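Local coordinates for protein deoxy-D-mannose-octulosonate 8-phosphate phosphatase (PDB 1K1E) that hydrolyses 3-deoxy-D-manno-octulosonate 8-phosphate to 3-deoxy-D-manno-octulosonate and inorganic phosphate, a step in lipopolysaccharide biosynthesis, at residues A[13-18]-A[56-61]; A[19-24]-A[143-148]; A[101-106]-A[120-125]. All blocks are in the same frame, centred on the assembly; numbering follows the deposited sequence.

Interaction 1 of 3, residues A[13-18]-A[56-61]; sequences TDVDGV and VLSGRD. With CO (cobalt (II) ion), chain M; SO4 (sulfate ion), chain O.
Ser58 OG is gripped by three partners: water 2 at 2.6 Å, water 3, and the backbone N of Arg60, the last closing an ST turn. Water 3 donates to Asp16 OD2, and water 2 can do so but has other acceptors in reach, so two waters bridge Ser58 to the loop after strand 10-14, beside the metal site of this HAD-type phosphatase. The sequence of 13-18 fits the DxDx(T/V) signature of that family, with Asp14, Asp16 and Val18 in the key places. Further back, the parallel strands 10-14 and 53-58 are tied by Leu57 N to Thr13 O at 2.9 Å, the donor tilted 32° from the carbonyl plane. Asp14 carries its carboxylate anti to the backbone N (chi1 166°), and OD2 binds cobalt at 2.0 Å. Asp16 contributes its carbonyl O instead, at 2.2 Å from the ion, and Asp107 and three waters complete the shell. That leaves the Asp16 carboxylate to the waters and, through OD1, to Lys34. Arg60 passes its CD 3.9 Å from Asp16 OD2, but its guanidinium pairs with Glu31. Sulfate sits beside Asp14 OD1, which is paired with Lys84, and its O4 takes a nearly straight bond (170°) from Gly59 N at 2.8 Å.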
ATOM      1  N   THR A  13      18.837 -10.103   8.481  1.00  9.93           N
ATOM      2  CA  THR A  13      18.012  -9.191   7.740  1.00  9.21           C
ATOM      3  C   THR A  13      17.663  -7.902   8.497  1.00 14.47           C
ATOM      4  O   THR A  13      17.307  -7.897   9.692  1.00 12.95           O
ATOM      5  CB  THR A  13      16.680  -9.883   7.264  1.00 14.13           C
ATOM      6  OG1 THR A  13      15.932  -8.945   6.480  1.00 13.34           O
ATOM      7  CG2 THR A  13      15.800 -10.235   8.402  1.00  9.65           C
ATOM      8  N   ASP A  14      17.834  -6.788   7.793  1.00 12.58           N
ATOM      9  CA  ASP A  14      17.413  -5.498   8.301  1.00 13.33           C
ATOM     10  C   ASP A  14      15.878  -5.610   8.332  1.00 13.35           C
ATOM     11  O   ASP A  14      15.268  -6.512   7.740  1.00 11.15           O
ATOM     12  CB  ASP A  14      17.812  -4.375   7.306  1.00 12.87           C
ATOM     13  CG  ASP A  14      17.123  -3.072   7.597  1.00 20.00           C
ATOM     14  OD1 ASP A  14      17.000  -2.716   8.782  1.00 15.01           O
ATOM     15  OD2 ASP A  14      16.731  -2.397   6.638  1.00 17.08           O
ATOM     16  N   VAL A  15      15.222  -4.713   9.068  1.00 14.64           N
ATOM     17  CA  VAL A  15      13.771  -4.753   9.109  1.00  9.50           C
ATOM     18  C   VAL A  15      13.039  -3.729   8.231  1.00 18.58           C
ATOM     19  O   VAL A  15      12.372  -4.084   7.265  1.00 13.22           O
ATOM     20  CB  VAL A  15      13.233  -4.566  10.597  1.00 12.46           C
ATOM     21  CG1 VAL A  15      11.716  -4.434  10.620  1.00 18.36           C
ATOM     22  CG2 VAL A  15      13.679  -5.788  11.422  1.00 22.39           C
ATOM     23  N   ASP A  16      13.166  -2.457   8.565  1.00 14.63           N
ATOM     24  CA  ASP A  16      12.376  -1.464   7.808  1.00 14.04           C
ATOM     25  C   ASP A  16      12.888  -1.273   6.431  1.00 13.26           C
ATOM     26  O   ASP A  16      14.038  -0.953   6.265  1.00 14.07           O
ATOM     27  CB  ASP A  16      12.356  -0.144   8.564  1.00 14.29           C
ATOM     28  CG  ASP A  16      11.716  -0.304   9.935  1.00 12.87           C
ATOM     29  OD1 ASP A  16      10.518  -0.681   9.958  1.00 18.45           O
ATOM     30  OD2 ASP A  16      12.417  -0.123  10.957  1.00 19.98           O
ATOM     31  N   GLY A  17      12.039  -1.475   5.426  1.00  9.04           N
ATOM     32  CA  GLY A  17      12.517  -1.258   4.064  1.00 10.63           C
ATOM     33  C   GLY A  17      12.927  -2.559   3.406  1.00  9.32           C
ATOM     34  O   GLY A  17      13.112  -2.604   2.175  1.00 10.51           O
ATOM     35  N   VAL A  18      13.057  -3.620   4.238  1.00 12.33           N
ATOM     36  CA  VAL A  18      13.414  -4.932   3.741  1.00 11.75           C
ATOM     37  C   VAL A  18      12.267  -5.876   4.061  1.00 13.61           C
ATOM     38  O   VAL A  18      11.618  -6.361   3.156  1.00 13.41           O
ATOM     39  CB  VAL A  18      14.733  -5.418   4.346  1.00 10.41           C
ATOM     40  CG1 VAL A  18      15.024  -6.845   3.941  1.00 10.14           C
ATOM     41  CG2 VAL A  18      15.867  -4.529   3.787  1.00 17.49           C
ATOM     42  N   VAL A  56      17.517 -11.019  12.887  1.00 14.82           N
ATOM     43  CA  VAL A  56      16.938  -9.715  12.566  1.00 17.96           C
ATOM     44  C   VAL A  56      17.820  -8.657  13.221  1.00 18.58           C
ATOM     45  O   VAL A  56      18.222  -8.800  14.369  1.00 14.66           O
ATOM     46  CB  VAL A  56      15.499  -9.651  13.140  1.00 18.44           C
ATOM     47  CG1 VAL A  56      14.945  -8.194  13.100  1.00 16.71           C
ATOM     48  CG2 VAL A  56      14.627 -10.661  12.384  1.00 17.05           C
ATOM     49  N   LEU A  57      18.083  -7.570  12.494  1.00 13.64           N
ATOM     50  CA  LEU A  57      18.926  -6.496  12.988  1.00 10.63           C
ATOM     51  C   LEU A  57      18.113  -5.230  12.708  1.00 22.33           C
ATOM     52  O   LEU A  57      17.730  -5.009  11.584  1.00 26.66           O
ATOM     53  CB  LEU A  57      20.217  -6.486  12.180  1.00 16.18           C
ATOM     54  CG  LEU A  57      21.557  -6.136  12.825  1.00 34.19           C
ATOM     55  CD1 LEU A  57      22.441  -5.630  11.735  1.00 22.34           C
ATOM     56  CD2 LEU A  57      21.451  -5.075  13.918  1.00 20.27           C
ATOM     57  N   SER A  58      17.808  -4.437  13.715  1.00 14.99           N
ATOM     58  CA  SER A  58      17.052  -3.215  13.454  1.00 17.47           C
ATOM     59  C   SER A  58      17.555  -2.150  14.408  1.00 22.90           C
ATOM     60  O   SER A  58      17.907  -2.465  15.549  1.00 18.02           O
ATOM     61  CB  SER A  58      15.552  -3.439  13.720  1.00 16.39           C
ATOM     62  OG  SER A  58      14.856  -2.227  13.565  1.00 17.30           O
ATOM     63  N   GLY A  59      17.612  -0.904  13.938  1.00 19.02           N
ATOM     64  CA  GLY A  59      18.022   0.189  14.800  1.00 22.02           C
ATOM     65  C   GLY A  59      16.886   0.598  15.742  1.00 25.60           C
ATOM     66  O   GLY A  59      17.035   1.499  16.583  1.00 19.47           O
ATOM     67  N   ARG A  60      15.753  -0.090  15.648  1.00 22.80           N
ATOM     68  CA  ARG A  60      14.584   0.231  16.454  1.00 17.84           C
ATOM     69  C   ARG A  60      14.161  -1.035  17.188  1.00 23.67           C
ATOM     70  O   ARG A  60      14.425  -2.136  16.736  1.00 24.80           O
ATOM     71  CB  ARG A  60      13.429   0.737  15.528  1.00 20.16           C
ATOM     72  CG  ARG A  60      13.667   2.141  14.891  1.00 30.82           C
ATOM     73  CD  ARG A  60      12.598   2.560  13.828  1.00 25.97           C
ATOM     74  NE  ARG A  60      11.331   2.969  14.450  1.00 38.75           N
ATOM     75  CZ  ARG A  60      11.021   4.231  14.789  1.00 37.95           C
ATOM     76  NH1 ARG A  60      11.907   5.214  14.543  1.00 39.51           N
ATOM     77  NH2 ARG A  60       9.849   4.517  15.392  1.00 26.39           N
ATOM     78  N   ASP A  61      13.548  -0.875  18.346  1.00 21.21           N
ATOM     79  CA  ASP A  61      13.057  -2.019  19.122  1.00 19.54           C
ATOM     80  C   ASP A  61      11.588  -1.740  19.430  1.00 18.78           C
ATOM     81  O   ASP A  61      11.254  -0.638  19.798  1.00 28.96           O
ATOM     82  CB  ASP A  61      13.833  -2.096  20.446  1.00 23.39           C
ATOM     83  CG  ASP A  61      13.627  -3.429  21.193  1.00 21.97           C
ATOM     84  OD1 ASP A  61      14.343  -3.681  22.205  1.00 29.15           O
ATOM     85  OD2 ASP A  61      12.775  -4.247  20.786  1.00 20.17           O
TER
HETATM   86 CO    CO M 201      16.136  -0.447   6.442  1.00 12.86          CO
HETATM   87  S   SO4 O2401      17.679   0.922  10.747  1.00 23.13           S
HETATM   88  O1  SO4 O2401      18.702   0.649   9.734  1.00 32.14           O
HETATM   89  O2  SO4 O2401      16.598   1.701  10.074  1.00 21.37           O
HETATM   90  O3  SO4 O2401      18.222   1.708  11.843  1.00 25.34           O
HETATM   91  O4  SO4 O2401      17.242  -0.415  11.222  1.00 22.05           O
HETATM   92  O   HOH W   1      15.715  -0.485   8.582  1.00 12.01           O
HETATM   93  O   HOH W   2      14.953  -1.784  11.054  1.00 17.09           O
HETATM   94  O   HOH W   3      11.942  -1.902  13.041  1.00 24.50           O
HETATM   95  O   HOH W   4      15.283   1.426   6.064  1.00 12.36           O
HETATM   96  O   HOH W   5      18.101   0.242   6.889  1.00 15.61           O

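Interaction 2 of 3, residues A[19-24]-A[143-148]; sequences LTDGQL and GGKGAF
Backbone-on-backbone packing joins Thr20 and Asp21 to Gly143 and Gly144, where the loop after strand 10-14 meets the glycine-rich turn that leads into helix 147-158. No direct hydrogen bond crosses between the two segments. The CA atoms of Thr20 and Gly144 lie only 3.7 Å apart, a closeness possible because Gly144 has no side chain on the side facing Thr20. Gly143 O receives a CA-H...O contact from Asp21 CA at 3.3 Å.

The polar side chains hold the 19-24 loop in shape. Thr20 OG1 accepts from Gly22 N at 2.9 Å, making an ST turn, and is also bonded to Gly17 N. Asp21 has CG between its backbone N and carbonyl carbon (chi1 63°), which brings OD1 over to Gln23 N; the bond, 3.0 Å, closes an Asx turn and comes in from above the carboxylate plane. Gln23 NE2 also approaches OD2 from the syn side, though the modelled distance is too short to be trusted. Across the contact OD2 forms only a long salt bridge with Lys145 NZ, 3.9 Å, and water 6 fills in by donating to Asp21 OD2 and accepting from the ammonium.

At the inner end Leu19 and Phe148 run alongside each other in the same direction, with Leu19 CD2 3.8 Å from Phe148 CD1. Ile44 and Leu47 of helix 38-49 pack on the same Phe148 side chain. The turn after the first core strand, followed by the hairpin 23-27 with 30-37, is consistent with the squiggle and flap of HAD phosphatases.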
ATOM      1  N   LEU A  19      11.978  -6.083   5.341  1.00 13.06           N
ATOM      2  CA  LEU A  19      10.836  -6.950   5.691  1.00  9.54           C
ATOM      3  C   LEU A  19       9.524  -6.156   5.616  1.00 16.93           C
ATOM      4  O   LEU A  19       8.451  -6.735   5.707  1.00 12.32           O
ATOM      5  CB  LEU A  19      10.998  -7.495   7.100  1.00  8.50           C
ATOM      6  CG  LEU A  19      12.235  -8.406   7.245  1.00  9.85           C
ATOM      7  CD1 LEU A  19      12.183  -8.930   8.743  1.00  9.33           C
ATOM      8  CD2 LEU A  19      12.098  -9.617   6.253  1.00 12.57           C
ATOM      9  N   THR A  20       9.624  -4.842   5.482  1.00  8.85           N
ATOM     10  CA  THR A  20       8.500  -3.914   5.339  1.00  9.93           C
ATOM     11  C   THR A  20       8.764  -3.053   4.071  1.00 13.24           C
ATOM     12  O   THR A  20       9.878  -3.082   3.510  1.00 14.56           O
ATOM     13  CB  THR A  20       8.370  -2.942   6.517  1.00 14.42           C
ATOM     14  OG1 THR A  20       9.349  -1.916   6.385  1.00 13.94           O
ATOM     15  CG2 THR A  20       8.508  -3.676   7.882  1.00 13.12           C
ATOM     16  N   ASP A  21       7.766  -2.281   3.626  1.00 10.28           N
ATOM     17  CA  ASP A  21       7.977  -1.472   2.466  1.00 12.50           C
ATOM     18  C   ASP A  21       8.598  -0.126   2.892  1.00 16.98           C
ATOM     19  O   ASP A  21       8.676   0.806   2.087  1.00 17.31           O
ATOM     20  CB  ASP A  21       6.657  -1.230   1.738  1.00 20.10           C
ATOM     21  CG  ASP A  21       5.651  -0.461   2.575  1.00 20.16           C
ATOM     22  OD1 ASP A  21       5.910  -0.140   3.753  1.00 13.85           O
ATOM     23  OD2 ASP A  21       4.574  -0.168   2.042  1.00 25.35           O
ATOM     24  N   GLY A  22       9.025  -0.042   4.143  1.00 13.09           N
ATOM     25  CA  GLY A  22       9.641   1.205   4.609  1.00  8.30           C
ATOM     26  C   GLY A  22       8.733   2.176   5.333  1.00 13.33           C
ATOM     27  O   GLY A  22       9.209   3.157   5.901  1.00 12.12           O
ATOM     28  N   GLN A  23       7.435   1.917   5.308  1.00 17.53           N
ATOM     29  CA  GLN A  23       6.542   2.840   5.970  1.00 16.59           C
ATOM     30  C   GLN A  23       6.595   2.611   7.485  1.00 18.02           C
ATOM     31  O   GLN A  23       6.818   1.506   7.951  1.00 15.46           O
ATOM     32  CB  GLN A  23       5.112   2.670   5.448  1.00 17.39           C
ATOM     33  CG  GLN A  23       4.917   2.932   3.926  1.00 21.97           C
ATOM     34  CD  GLN A  23       3.455   2.816   3.474  1.00 32.70           C
ATOM     35  OE1 GLN A  23       2.575   3.610   3.906  1.00 33.43           O
ATOM     36  NE2 GLN A  23       3.173   1.827   2.606  1.00 22.82           N
ATOM     37  N   LEU A  24       6.489   3.696   8.249  1.00 14.18           N
ATOM     38  CA  LEU A  24       6.378   3.613   9.703  1.00 12.75           C
ATOM     39  C   LEU A  24       4.932   4.079   9.940  1.00 17.96           C
ATOM     40  O   LEU A  24       4.585   5.249   9.677  1.00 13.79           O
ATOM     41  CB  LEU A  24       7.385   4.573  10.327  1.00 13.66           C
ATOM     42  CG  LEU A  24       8.848   4.343   9.913  1.00 15.42           C
ATOM     43  CD1 LEU A  24       9.743   5.506  10.531  1.00 14.46           C
ATOM     44  CD2 LEU A  24       9.307   2.967  10.477  1.00 14.33           C
ATOM     45  N   GLY A 143      11.327  -3.804  -1.322  1.00  8.66           N
ATOM     46  CA  GLY A 143      11.250  -4.158   0.065  1.00 10.69           C
ATOM     47  C   GLY A 143       9.782  -4.306   0.532  1.00 17.81           C
ATOM     48  O   GLY A 143       8.870  -3.564   0.114  1.00 15.71           O
ATOM     49  N   GLY A 144       9.558  -5.233   1.443  1.00 15.40           N
ATOM     50  CA  GLY A 144       8.206  -5.488   1.952  1.00 16.18           C
ATOM     51  C   GLY A 144       7.238  -6.198   1.013  1.00 24.09           C
ATOM     52  O   GLY A 144       6.066  -6.481   1.388  1.00 14.90           O
ATOM     53  N   LYS A 145       7.717  -6.500  -0.207  1.00 14.76           N
ATOM     54  CA  LYS A 145       6.885  -7.180  -1.183  1.00 11.55           C
ATOM     55  C   LYS A 145       7.390  -8.565  -1.510  1.00 14.75           C
ATOM     56  O   LYS A 145       7.034  -9.107  -2.551  1.00 14.81           O
ATOM     57  CB  LYS A 145       6.799  -6.376  -2.485  1.00 16.48           C
ATOM     58  CG  LYS A 145       6.350  -4.959  -2.258  1.00 17.91           C
ATOM     59  CD  LYS A 145       5.066  -4.849  -1.497  1.00 22.04           C
ATOM     60  CE  LYS A 145       4.591  -3.367  -1.444  1.00 26.00           C
ATOM     61  NZ  LYS A 145       3.641  -3.172  -0.300  1.00 21.13           N
ATOM     62  N   GLY A 146       8.206  -9.137  -0.608  1.00 12.40           N
ATOM     63  CA  GLY A 146       8.774 -10.470  -0.820  1.00 11.79           C
ATOM     64  C   GLY A 146      10.233 -10.490  -1.243  1.00 12.52           C
ATOM     65  O   GLY A 146      10.687 -11.458  -1.869  1.00 12.52           O
ATOM     66  N   ALA A 147      10.962  -9.392  -1.000  1.00 11.50           N
ATOM     67  CA  ALA A 147      12.359  -9.374  -1.407  1.00 12.40           C
ATOM     68  C   ALA A 147      13.166 -10.400  -0.574  1.00  8.52           C
ATOM     69  O   ALA A 147      14.133 -10.955  -1.035  1.00 12.44           O
ATOM     70  CB  ALA A 147      12.901  -8.008  -1.200  1.00  9.76           C
ATOM     71  N   PHE A 148      12.783 -10.573   0.681  1.00 11.93           N
ATOM     72  CA  PHE A 148      13.459 -11.561   1.498  1.00  8.10           C
ATOM     73  C   PHE A 148      13.275 -12.932   0.886  1.00 11.62           C
ATOM     74  O   PHE A 148      14.231 -13.749   0.732  1.00 12.07           O
ATOM     75  CB  PHE A 148      12.925 -11.531   2.929  1.00  9.65           C
ATOM     76  CG  PHE A 148      13.680 -12.455   3.825  1.00 10.79           C
ATOM     77  CD1 PHE A 148      14.666 -11.953   4.665  1.00  7.08           C
ATOM     78  CD2 PHE A 148      13.479 -13.844   3.749  1.00  9.07           C
ATOM     79  CE1 PHE A 148      15.498 -12.838   5.456  1.00 13.91           C
ATOM     80  CE2 PHE A 148      14.302 -14.713   4.540  1.00 12.01           C
ATOM     81  CZ  PHE A 148      15.315 -14.183   5.393  1.00 13.79           C
TER
HETATM   82  O   HOH W   6       2.585  -0.703   0.072  1.00 32.25           O

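Interaction 3 of 3, residues A[101-106]-A[120-125]; sequences QTAYIG and TSFAVA
Phe122 packs back along strand 102-106 as one moves out from its CB. That CB lies 3.8 Å from Tyr104 O and also touches CG1 of Ile105, its partner in register. CG stands anti to the carbonyl carbon, beside the backbone N (chi1 -66°), which swings the ring toward the start of the neighbouring strand. CD1 then comes 3.7 Å from Tyr104 O, with the oxygen in the plane of the ring at its edge. One atom further, CE1 meets Ala103 CB at 4.0 Å, again at the ring edge. Past the segments, Met151 and Met154 of helix 147-158 pack on this side chain, and the ring of His137 meets it.

Tyr104 O is thus shared, because it also accepts Phe122 N at 2.9 Å, a bond nearly along the C=O axis. These are neighbouring parallel strands in the central sheet of the HAD core, joined through helix 112-117 as a beta-alpha-beta unit. Bonds from Thr120 N to Thr102 O, Tyr104 N to Thr120 O and Gly106 N to Phe122 O continue the parallel pattern, while Val124 N to Gly106 O, 3.4 Å, is weak.

Ala103, Ile105, Thr120 and Phe122 point to one face, where helix 147-158 lies. Tyr104 and Ser121 point to the other, touching helix 112-117. The Tyr104 ring leads away from strand 120-123, and its OH bonds to Asp111, near Asp14 and Lys84. At the start of the pair, water 7 lies 3.1 Å from Thr102 O and is hydrogen-bonded to Thr120 OG1. Just past the end of strand 120-123, Val124 CG1 is met by Ile105 CD1 at 4.2 Å.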
ATOM      1  N   GLN A 101      30.232 -17.072   5.752  1.00 16.23           N
ATOM      2  CA  GLN A 101      29.047 -17.930   5.623  1.00 17.80           C
ATOM      3  C   GLN A 101      27.738 -17.167   5.927  1.00 16.69           C
ATOM      4  O   GLN A 101      26.672 -17.776   6.056  1.00 15.19           O
ATOM      5  CB  GLN A 101      29.153 -19.107   6.609  1.00 21.37           C
ATOM      6  CG  GLN A 101      30.545 -19.803   6.730  1.00 32.54           C
ATOM      7  CD  GLN A 101      30.686 -20.831   7.929  1.00 34.45           C
ATOM      8  OE1 GLN A 101      30.258 -20.583   9.084  1.00 26.60           O
ATOM      9  NE2 GLN A 101      31.332 -21.968   7.644  1.00 36.63           N
ATOM     10  N   THR A 102      27.831 -15.857   6.079  1.00 13.64           N
ATOM     11  CA  THR A 102      26.645 -15.049   6.402  1.00 14.52           C
ATOM     12  C   THR A 102      26.242 -14.149   5.249  1.00 17.75           C
ATOM     13  O   THR A 102      27.112 -13.649   4.528  1.00 15.18           O
ATOM     14  CB  THR A 102      26.974 -14.155   7.557  1.00 12.28           C
ATOM     15  OG1 THR A 102      27.433 -14.954   8.655  1.00 15.35           O
ATOM     16  CG2 THR A 102      25.760 -13.347   7.996  1.00 12.13           C
ATOM     17  N   ALA A 103      24.939 -13.934   5.073  1.00 15.27           N
ATOM     18  CA  ALA A 103      24.460 -13.034   4.011  1.00 14.82           C
ATOM     19  C   ALA A 103      23.601 -11.995   4.701  1.00 21.17           C
ATOM     20  O   ALA A 103      22.980 -12.307   5.689  1.00 13.49           O
ATOM     21  CB  ALA A 103      23.614 -13.772   2.988  1.00 13.72           C
ATOM     22  N   TYR A 104      23.551 -10.774   4.154  1.00 11.06           N
ATOM     23  CA  TYR A 104      22.801  -9.677   4.757  1.00 13.00           C
ATOM     24  C   TYR A 104      21.888  -9.089   3.694  1.00 13.92           C
ATOM     25  O   TYR A 104      22.244  -9.082   2.529  1.00 16.55           O
ATOM     26  CB  TYR A 104      23.732  -8.535   5.154  1.00 10.83           C
ATOM     27  CG  TYR A 104      23.094  -7.460   5.984  1.00 10.26           C
ATOM     28  CD1 TYR A 104      23.002  -7.555   7.389  1.00 13.58           C
ATOM     29  CD2 TYR A 104      22.497  -6.332   5.373  1.00 13.11           C
ATOM     30  CE1 TYR A 104      22.338  -6.574   8.159  1.00 13.82           C
ATOM     31  CE2 TYR A 104      21.879  -5.391   6.118  1.00 11.83           C
ATOM     32  CZ  TYR A 104      21.779  -5.489   7.487  1.00 12.06           C
ATOM     33  OH  TYR A 104      21.136  -4.503   8.193  1.00 16.02           O
ATOM     34  N   ILE A 105      20.749  -8.559   4.104  1.00 13.33           N
ATOM     35  CA  ILE A 105      19.865  -7.931   3.126  1.00 17.16           C
ATOM     36  C   ILE A 105      19.441  -6.598   3.718  1.00 16.04           C
ATOM     37  O   ILE A 105      18.922  -6.555   4.833  1.00 15.89           O
ATOM     38  CB  ILE A 105      18.618  -8.848   2.751  1.00  9.14           C
ATOM     39  CG1 ILE A 105      17.681  -8.053   1.781  1.00 10.71           C
ATOM     40  CG2 ILE A 105      17.960  -9.497   4.018  1.00  8.28           C
ATOM     41  CD1 ILE A 105      16.548  -8.992   1.192  1.00  7.93           C
ATOM     42  N   GLY A 106      19.642  -5.507   2.972  1.00 14.61           N
ATOM     43  CA  GLY A 106      19.342  -4.200   3.541  1.00 11.73           C
ATOM     44  C   GLY A 106      18.810  -3.299   2.464  1.00 10.80           C
ATOM     45  O   GLY A 106      18.670  -3.720   1.296  1.00 10.48           O
ATOM     46  N   THR A 120      28.238 -12.069   1.952  1.00 14.20           N
ATOM     47  CA  THR A 120      27.365 -11.886   0.782  1.00 13.41           C
ATOM     48  C   THR A 120      26.333 -10.842   1.178  1.00 19.73           C
ATOM     49  O   THR A 120      25.909 -10.815   2.339  1.00 21.67           O
ATOM     50  CB  THR A 120      26.612 -13.219   0.483  1.00 19.83           C
ATOM     51  OG1 THR A 120      27.582 -14.236   0.181  1.00 26.30           O
ATOM     52  CG2 THR A 120      25.638 -13.084  -0.656  1.00 21.02           C
ATOM     53  N   SER A 121      25.931  -9.997   0.240  1.00 14.90           N
ATOM     54  CA  SER A 121      24.952  -8.962   0.564  1.00 13.61           C
ATOM     55  C   SER A 121      23.966  -8.789  -0.589  1.00 16.22           C
ATOM     56  O   SER A 121      24.331  -8.887  -1.755  1.00 19.45           O
ATOM     57  CB  SER A 121      25.682  -7.636   0.803  1.00 14.87           C
ATOM     58  OG  SER A 121      26.536  -7.354  -0.299  1.00 15.75           O
ATOM     59  N   PHE A 122      22.738  -8.440  -0.217  1.00 14.91           N
ATOM     60  CA  PHE A 122      21.627  -8.224  -1.114  1.00 13.82           C
ATOM     61  C   PHE A 122      20.951  -6.909  -0.824  1.00 15.61           C
ATOM     62  O   PHE A 122      20.828  -6.518   0.336  1.00 11.27           O
ATOM     63  CB  PHE A 122      20.555  -9.273  -0.863  1.00 10.51           C
ATOM     64  CG  PHE A 122      20.987 -10.687  -1.227  1.00  9.62           C
ATOM     65  CD1 PHE A 122      21.734 -11.445  -0.326  1.00 18.04           C
ATOM     66  CD2 PHE A 122      20.615 -11.262  -2.428  1.00 20.89           C
ATOM     67  CE1 PHE A 122      22.101 -12.734  -0.610  1.00 18.30           C
ATOM     68  CE2 PHE A 122      20.985 -12.605  -2.728  1.00 23.15           C
ATOM     69  CZ  PHE A 122      21.735 -13.334  -1.807  1.00 21.28           C
ATOM     70  N   ALA A 123      20.496  -6.240  -1.883  1.00 11.71           N
ATOM     71  CA  ALA A 123      19.752  -4.996  -1.675  1.00 13.77           C
ATOM     72  C   ALA A 123      18.405  -5.206  -2.300  1.00 14.19           C
ATOM     73  O   ALA A 123      18.311  -5.848  -3.364  1.00 11.63           O
ATOM     74  CB  ALA A 123      20.485  -3.789  -2.366  1.00 11.80           C
ATOM     75  N   VAL A 124      17.370  -4.684  -1.649  1.00 12.65           N
ATOM     76  CA  VAL A 124      16.004  -4.713  -2.196  1.00 14.13           C
ATOM     77  C   VAL A 124      15.944  -3.803  -3.412  1.00 11.42           C
ATOM     78  O   VAL A 124      16.768  -2.879  -3.570  1.00 11.31           O
ATOM     79  CB  VAL A 124      14.936  -4.276  -1.138  1.00 14.75           C
ATOM     80  CG1 VAL A 124      14.937  -5.281   0.005  1.00 12.77           C
ATOM     81  CG2 VAL A 124      15.242  -2.856  -0.592  1.00 16.18           C
ATOM     82  N   ALA A 125      14.985  -4.085  -4.279  1.00 12.83           N
ATOM     83  CA  ALA A 125      14.876  -3.324  -5.546  1.00 13.68           C
ATOM     84  C   ALA A 125      14.715  -1.817  -5.466  1.00 16.26           C
ATOM     85  O   ALA A 125      15.019  -1.103  -6.429  1.00 15.82           O
ATOM     86  CB  ALA A 125      13.750  -3.895  -6.359  1.00 12.67           C
TER
HETATM   87  O   HOH W   7      28.361 -15.370   2.300  1.00 27.24           O

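Interactions 1 and 3 belong to the same parallel sheet, since strand 10-14 lies between 53-58 and 102-106, and Asp14 N probably bonds to Ile105 O. Interaction 3 is buried sheet core, untouched by other subunits, and relies on regular backbone bonds and apolar packing. Interaction 1 is also buried but lies at the strand ends, where metal, waters and sulfate replace that regularity. Interaction 2 is a mostly buried loop contact, with Asp21 and Lys145 partly exposed, and like interaction 1 it touches the second subunit. Val18 O probably accepts from Gly144 N, joining interactions 1 and 2, while Ala147 and Phe148 pack on Val124 and Ile105 of interaction 3.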